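Side-chain contacts in ATP phosphoribosyltransferase regulatory subunit (Bacillus halodurans, PDB 3OD1), which probably serves as the HisZ regulatory partner of HisG in the first step of histidine biosynthesis, built on a histidyl-tRNA synthetase-like fold: residues T26-N29 against I30-M34; Q238-K241 against G242-L246; F343-E346 against R347-E350. All coordinates share one frame; numbering follows the deposited sequence.

Contact 1. Residues T26-N29 against I30-M34; sequences TKKN and ICDQM
Lys28 and Asp32, one helical turn apart, form an i to i+4 salt bridge on the outer side of helix 21-40, the first helix of the histidyl-tRNA synthetase-like domain. NZ of Lys28 lies 2.9 Å from OD2 of Asp32 and uses the syn lone pair of that oxygen. CG of Lys28 stands anti to its own N (chi1 178°), and the chain runs on extended until a bend at chi4 (59°) turns the ammonium onto the carboxylate. On the way CG of Lys28 passes 3.6 Å from the same OD2, so methylene carbons of the lysine, as well as its nitrogen, touch this oxygen where the two side chains cross. Beneath the pair, N of Asp32 donates to O of Lys28 at 2.8 Å, so that both backbone and side chains join these two residues. The next pair round, Asn29 and Gln33, meets more loosely: OD1 of Asn29 is 4.0 Å from CG of Gln33, the two amide planes are turned 50° apart, and the glutamine OE1 is taken instead by NE of Arg155. The inward side is mostly apolar. SG of Cys31 sits 4.1 Å from CG of Lys27, and CD1 of Ile30 comes 4.2 Å from CG2 of Thr26. Ile30 and Cys31 press on helix 320-327 through Leu327 and Ile320. Lys27 is buried with its charge; Glu127 of the same chain and Glu47 of the second subunit both form salt bridges with its NZ, so this helix also reaches the dimer interface. The helix is thus amphipathic: a lysine-aspartate pair and amides line its outer side, while aliphatic groups, sulfur and the paired ammonium of Lys27 face the domain, and two carboxylates would probably keep that buried ammonium protonated.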
loop_
_atom_site.group_PDB
_atom_site.type_symbol
_atom_site.label_atom_id
_atom_site.label_comp_id
_atom_site.label_asym_id
_atom_site.label_seq_id
_atom_site.Cartn_x
_atom_site.Cartn_y
_atom_site.Cartn_z
ATOM N N THR B 26 -8.508 -2.002 11.805
ATOM C CA THR B 26 -7.758 -2.792 12.781
ATOM C C THR B 26 -6.322 -3.029 12.329
ATOM O O THR B 26 -5.387 -2.837 13.098
ATOM C CB THR B 26 -8.433 -4.148 13.027
ATOM O OG1 THR B 26 -9.760 -3.915 13.497
ATOM C CG2 THR B 26 -7.663 -4.967 14.082
ATOM N N LYS B 27 -6.164 -3.443 11.078
ATOM C CA LYS B 27 -4.854 -3.732 10.524
ATOM C C LYS B 27 -4.037 -2.453 10.454
ATOM O O LYS B 27 -2.843 -2.448 10.781
ATOM C CB LYS B 27 -4.993 -4.372 9.146
ATOM C CG LYS B 27 -3.736 -4.378 8.327
ATOM C CD LYS B 27 -3.997 -3.805 6.942
ATOM C CE LYS B 27 -3.185 -2.535 6.715
ATOM N NZ LYS B 27 -3.274 -2.060 5.296
ATOM N N LYS B 28 -4.681 -1.357 10.057
ATOM C CA LYS B 28 -3.976 -0.089 9.954
ATOM C C LYS B 28 -3.427 0.359 11.301
ATOM O O LYS B 28 -2.253 0.740 11.391
ATOM C CB LYS B 28 -4.849 1.006 9.364
ATOM C CG LYS B 28 -4.145 2.358 9.282
ATOM C CD LYS B 28 -5.084 3.411 8.722
ATOM C CE LYS B 28 -4.731 4.803 9.217
ATOM N NZ LYS B 28 -3.347 5.166 8.833
ATOM N N ASN B 29 -4.258 0.321 12.342
ATOM C CA ASN B 29 -3.781 0.713 13.667
ATOM C C ASN B 29 -2.563 -0.114 14.074
ATOM O O ASN B 29 -1.560 0.429 14.554
ATOM C CB ASN B 29 -4.866 0.558 14.731
ATOM C CG ASN B 29 -4.317 0.737 16.146
ATOM O OD1 ASN B 29 -3.771 1.790 16.481
ATOM N ND2 ASN B 29 -4.442 -0.299 16.974
ATOM N N ILE B 30 -2.657 -1.430 13.891
ATOM C CA ILE B 30 -1.539 -2.327 14.206
ATOM C C ILE B 30 -0.261 -1.935 13.450
ATOM O O ILE B 30 0.791 -1.750 14.057
ATOM C CB ILE B 30 -1.923 -3.814 13.973
ATOM C CG1 ILE B 30 -2.922 -4.253 15.044
ATOM C CG2 ILE B 30 -0.685 -4.720 13.971
ATOM C CD1 ILE B 30 -3.565 -5.600 14.789
ATOM N N CYS B 31 -0.358 -1.766 12.135
ATOM C CA CYS B 31 0.817 -1.423 11.329
ATOM C C CYS B 31 1.407 -0.070 11.691
ATOM O O CYS B 31 2.628 0.087 11.726
ATOM C CB CYS B 31 0.485 -1.456 9.842
ATOM S SG CYS B 31 0.055 -3.092 9.270
ATOM N N ASP B 32 0.536 0.903 11.947
ATOM C CA ASP B 32 0.976 2.240 12.333
ATOM C C ASP B 32 1.753 2.227 13.649
ATOM O O ASP B 32 2.733 2.945 13.796
ATOM C CB ASP B 32 -0.201 3.200 12.432
ATOM C CG ASP B 32 -0.767 3.583 11.066
ATOM O OD1 ASP B 32 -0.241 3.137 10.016
ATOM O OD2 ASP B 32 -1.755 4.329 11.060
ATOM N N GLN B 33 1.331 1.397 14.590
ATOM C CA GLN B 33 2.085 1.245 15.833
ATOM C C GLN B 33 3.471 0.656 15.568
ATOM O O GLN B 33 4.475 1.131 16.111
ATOM C CB GLN B 33 1.304 0.394 16.831
ATOM C CG GLN B 33 0.036 1.099 17.330
ATOM C CD GLN B 33 0.365 2.377 18.087
ATOM O OE1 GLN B 33 1.332 2.422 18.849
ATOM N NE2 GLN B 33 -0.432 3.420 17.879
HETATM N N MSE B 34 3.539 -0.367 14.724
HETATM C CA MSE B 34 4.829 -0.964 14.412
HETATM C C MSE B 34 5.747 -0.026 13.646
HETATM O O MSE B 34 6.942 0.053 13.944
HETATM C CB MSE B 34 4.671 -2.301 13.677
HETATM C CG MSE B 34 3.925 -3.347 14.502
HETATM SE SE MSE B 34 3.990 -5.099 13.703
HETATM C CE MSE B 34 5.916 -5.419 13.861
#

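Contact 2. Residues Q238-K241 against G242-L246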
loop_
_atom_site.group_PDB
_atom_site.type_symbol
_atom_site.label_atom_id
_atom_site.label_comp_id
_atom_site.label_asym_id
_atom_site.label_seq_id
_atom_site.Cartn_x
_atom_site.Cartn_y
_atom_site.Cartn_z
ATOM N N GLN B 238 32.685 -29.531 18.626
ATOM C CA GLN B 238 33.784 -28.723 19.143
ATOM C C GLN B 238 34.691 -28.182 18.041
ATOM O O GLN B 238 35.789 -27.700 18.315
ATOM C CB GLN B 238 34.605 -29.517 20.162
ATOM C CG GLN B 238 34.098 -29.401 21.592
ATOM C CD GLN B 238 34.285 -28.007 22.159
ATOM O OE1 GLN B 238 33.554 -27.078 21.811
ATOM N NE2 GLN B 238 35.271 -27.854 23.038
ATOM N N THR B 239 34.234 -28.264 16.796
ATOM C CA THR B 239 34.981 -27.678 15.692
ATOM C C THR B 239 35.018 -26.165 15.856
ATOM O O THR B 239 34.239 -25.603 16.621
ATOM C CB THR B 239 34.367 -28.044 14.324
ATOM O OG1 THR B 239 33.009 -27.584 14.257
ATOM C CG2 THR B 239 34.409 -29.555 14.107
ATOM N N GLU B 240 35.926 -25.503 15.150
ATOM C CA GLU B 240 35.988 -24.048 15.208
ATOM C C GLU B 240 34.654 -23.431 14.773
ATOM O O GLU B 240 34.085 -22.594 15.477
ATOM C CB GLU B 240 37.123 -23.525 14.334
ATOM C CG GLU B 240 37.418 -22.050 14.537
ATOM C CD GLU B 240 38.010 -21.401 13.299
ATOM O OE1 GLU B 240 39.166 -20.924 13.363
ATOM O OE2 GLU B 240 37.316 -21.374 12.259
ATOM N N LYS B 241 34.156 -23.853 13.614
ATOM C CA LYS B 241 32.890 -23.339 13.095
ATOM C C LYS B 241 31.727 -23.521 14.077
ATOM O O LYS B 241 30.864 -22.646 14.204
ATOM C CB LYS B 241 32.564 -23.979 11.745
ATOM C CG LYS B 241 33.487 -23.529 10.622
ATOM C CD LYS B 241 33.098 -24.145 9.291
ATOM C CE LYS B 241 34.110 -23.800 8.210
ATOM N NZ LYS B 241 33.865 -24.566 6.954
ATOM N N GLY B 242 31.708 -24.658 14.765
ATOM C CA GLY B 242 30.696 -24.928 15.766
ATOM C C GLY B 242 30.853 -24.052 16.995
ATOM O O GLY B 242 29.870 -23.526 17.531
ATOM N N LYS B 243 32.090 -23.890 17.451
ATOM C CA LYS B 243 32.354 -23.052 18.620
ATOM C C LYS B 243 32.040 -21.581 18.338
ATOM O O LYS B 243 31.528 -20.873 19.202
ATOM C CB LYS B 243 33.798 -23.226 19.120
ATOM C CG LYS B 243 33.946 -24.329 20.169
ATOM C CD LYS B 243 35.354 -24.401 20.757
ATOM C CE LYS B 243 36.272 -25.266 19.909
ATOM N NZ LYS B 243 37.640 -25.372 20.496
ATOM N N THR B 244 32.357 -21.141 17.124
ATOM C CA THR B 244 32.045 -19.789 16.672
ATOM C C THR B 244 30.539 -19.505 16.676
ATOM O O THR B 244 30.095 -18.491 17.208
ATOM C CB THR B 244 32.586 -19.549 15.256
ATOM O OG1 THR B 244 34.016 -19.646 15.270
ATOM C CG2 THR B 244 32.173 -18.175 14.750
ATOM N N ALA B 245 29.758 -20.393 16.070
ATOM C CA ALA B 245 28.299 -20.232 16.052
ATOM C C ALA B 245 27.730 -20.158 17.465
ATOM O O ALA B 245 26.892 -19.304 17.764
ATOM C CB ALA B 245 27.644 -21.359 15.275
ATOM N N LEU B 246 28.192 -21.045 18.339
ATOM C CA LEU B 246 27.752 -21.024 19.726
ATOM C C LEU B 246 28.118 -19.689 20.391
ATOM O O LEU B 246 27.355 -19.160 21.196
ATOM C CB LEU B 246 28.355 -22.200 20.500
ATOM C CG LEU B 246 27.710 -23.574 20.278
ATOM C CD1 LEU B 246 28.690 -24.708 20.562
ATOM C CD2 LEU B 246 26.453 -23.722 21.116
#
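Lys243 folds back over the start of helix 240-258 and lies across Gln238, five residues earlier. Its CB rests 3.5 Å from O of Thr239, the carbonyl that also accepts the backbone N of Lys243. CG then comes 3.2 Å from OE1 of Gln238, and CD stays beside that oxygen at 3.4 Å. A bend at chi3 (-86°) swings CE to the main chain, close to O of Gln238, and NZ ends 3.7 Å from that same carbonyl oxygen. Thr239 supplies the N-cap of the helix: OG1 accepts from N of Gly242 at 3.2 Å, one of the first-turn N-H groups, which lie ahead of the regular i to i+4 pattern. The hydroxyl reaches it from between the backbone N and the carbonyl carbon (chi1 59°), while the threonine side chain also packs on Ala173 and Asp177 of helix 168-179. A valine in its place would lack the hydroxyl, and N of Gly242 would probably lose its capping acceptor. One turn on, O of Glu240 takes two bonds from Thr244, a nearly axial one from N and another from OG1 at 3.0 Å, which arrives from above the carbonyl plane.

Contact 3. Residues F343-E346 against R347-E350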
loop_
_atom_site.group_PDB
_atom_site.type_symbol
_atom_site.label_atom_id
_atom_site.label_comp_id
_atom_site.label_asym_id
_atom_site.label_seq_id
_atom_site.Cartn_x
_atom_site.Cartn_y
_atom_site.Cartn_z
ATOM N N PHE B 343 -29.588 16.816 6.743
ATOM C CA PHE B 343 -30.116 18.148 6.489
ATOM C C PHE B 343 -31.107 18.191 5.346
ATOM O O PHE B 343 -31.148 17.291 4.518
ATOM C CB PHE B 343 -28.988 19.165 6.262
ATOM C CG PHE B 343 -28.202 18.945 4.996
ATOM C CD1 PHE B 343 -28.497 19.659 3.846
ATOM C CD2 PHE B 343 -27.150 18.049 4.964
ATOM C CE1 PHE B 343 -27.765 19.465 2.684
ATOM C CE2 PHE B 343 -26.416 17.846 3.798
ATOM C CZ PHE B 343 -26.725 18.558 2.664
ATOM N N SER B 344 -31.928 19.235 5.331
ATOM C CA SER B 344 -32.735 19.554 4.158
ATOM C C SER B 344 -32.253 20.872 3.564
ATOM O O SER B 344 -31.381 21.542 4.129
ATOM C CB SER B 344 -34.221 19.625 4.498
ATOM O OG SER B 344 -34.489 20.674 5.412
ATOM N N ASN B 345 -32.833 21.240 2.430
ATOM C CA ASN B 345 -32.337 22.352 1.633
ATOM C C ASN B 345 -32.171 23.634 2.430
ATOM O O ASN B 345 -31.112 24.262 2.395
ATOM C CB ASN B 345 -33.269 22.595 0.449
ATOM C CG ASN B 345 -32.571 23.260 -0.710
ATOM O OD1 ASN B 345 -31.392 23.006 -0.966
ATOM N ND2 ASN B 345 -33.294 24.115 -1.425
ATOM N N GLU B 346 -33.214 24.002 3.164
ATOM C CA GLU B 346 -33.273 25.296 3.835
ATOM C C GLU B 346 -32.248 25.471 4.945
ATOM O O GLU B 346 -31.860 26.594 5.251
ATOM C CB GLU B 346 -34.681 25.564 4.368
ATOM C CG GLU B 346 -35.717 25.712 3.276
ATOM C CD GLU B 346 -37.126 25.834 3.821
ATOM O OE1 GLU B 346 -38.083 25.748 3.021
ATOM O OE2 GLU B 346 -37.275 26.011 5.050
ATOM N N ARG B 347 -31.806 24.373 5.547
ATOM C CA ARG B 347 -30.803 24.466 6.608
ATOM C C ARG B 347 -29.430 23.915 6.195
ATOM O O ARG B 347 -28.625 23.542 7.047
ATOM C CB ARG B 347 -31.298 23.781 7.886
ATOM C CG ARG B 347 -32.557 24.402 8.454
ATOM C CD ARG B 347 -33.118 23.584 9.598
ATOM N NE ARG B 347 -32.324 23.711 10.818
ATOM C CZ ARG B 347 -32.662 23.165 11.985
ATOM N NH1 ARG B 347 -33.779 22.457 12.089
ATOM N NH2 ARG B 347 -31.888 23.329 13.049
ATOM N N ARG B 348 -29.170 23.873 4.890
ATOM C CA ARG B 348 -27.900 23.361 4.379
ATOM C C ARG B 348 -26.696 24.170 4.862
ATOM O O ARG B 348 -25.655 23.609 5.219
ATOM C CB ARG B 348 -27.903 23.305 2.845
ATOM C CG ARG B 348 -26.558 22.850 2.272
ATOM C CD ARG B 348 -26.545 22.818 0.757
ATOM N NE ARG B 348 -26.804 24.133 0.181
ATOM C CZ ARG B 348 -27.741 24.370 -0.733
ATOM N NH1 ARG B 348 -28.498 23.372 -1.174
ATOM N NH2 ARG B 348 -27.920 25.598 -1.208
ATOM N N PHE B 349 -26.822 25.490 4.869
ATOM C CA PHE B 349 -25.693 26.300 5.294
ATOM C C PHE B 349 -25.412 26.028 6.763
ATOM O O PHE B 349 -24.264 25.851 7.163
ATOM C CB PHE B 349 -25.945 27.788 5.054
ATOM C CG PHE B 349 -24.727 28.638 5.269
ATOM C CD1 PHE B 349 -23.619 28.498 4.439
ATOM C CD2 PHE B 349 -24.680 29.564 6.307
ATOM C CE1 PHE B 349 -22.486 29.269 4.631
ATOM C CE2 PHE B 349 -23.552 30.342 6.509
ATOM C CZ PHE B 349 -22.451 30.194 5.668
ATOM N N GLU B 350 -26.473 25.975 7.559
ATOM C CA GLU B 350 -26.341 25.674 8.977
ATOM C C GLU B 350 -25.636 24.345 9.219
ATOM O O GLU B 350 -24.723 24.258 10.042
ATOM C CB GLU B 350 -27.710 25.667 9.660
ATOM C CG GLU B 350 -27.669 25.135 11.088
ATOM C CD GLU B 350 -29.052 24.953 11.674
ATOM O OE1 GLU B 350 -30.005 25.547 11.126
ATOM O OE2 GLU B 350 -29.182 24.218 12.680
#
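Phe343 and Arg348 meet obliquely, the aliphatic stem of the arginine resting against the CD1-CE1 side of the phenyl ring. CG of Arg348 approaches CE1 of Phe343 to 3.6 Å, and CB of Arg348 is 3.8 Å from CD1 of the same ring. With CG anti to N (chi1 177°), the arginine carries its methylenes past the ring before a bend at chi3 turns the guanidinium, whose plane stands 85° from that of the phenyl group. Asn345 runs alongside Arg348, pointing the same way, and brings OD1 to within 2.9 Å of NH1 of Arg348, although the amide and guanidinium planes are 68° apart. A weak hydrogen bond reaches OD1 of Asn345 from Lys251 of the second subunit, while Ser258 of that subunit packs on Arg348. Arg347 leads elsewhere and grips Glu350 side-on with two nitrogens. NE of Arg347 donates to OE1 of Glu350 at 3.0 Å, and NH2 of Arg347 meets OE2 on its syn side at 2.9 Å. The carboxylate lies at the edge of the guanidinium, and NH1 on the far end of that group bonds O of Ile390, so three nitrogens together fix its rotation. In the backbone, N of Arg347 reaches O of Ser344 and N of Arg348 reaches O of Asn345, each bond closing a short 3-10-like turn. The contact is thus a strand-to-helix turn with Arg347 at the N-cap position, the beginning of a beta-alpha-beta crossover from strand 339-343 through helix 348-359 to the parallel strand 365-369 in the C-terminal HisZ domain.

All three contacts are local and follow one another along the chain, neither nesting nor crossing. Contact 1 comes first, within helix 21-40, where it holds successive turns together against helix 320-327 of the synthetase-like domain. Contact 2 closes the turn that opens helix 240-258, still in the synthetase-like part of the chain but on the opposite side of the chain's centre, with its own centre about 41 Å from that of contact 1. Contact 3 closes the bend between strand 339-343 and helix 348-359 in the C-terminal domain, its centre about 79 Å from that of contact 2. Residues 26-34 and 343-350 both reach the second subunit, whereas 238-246 does not.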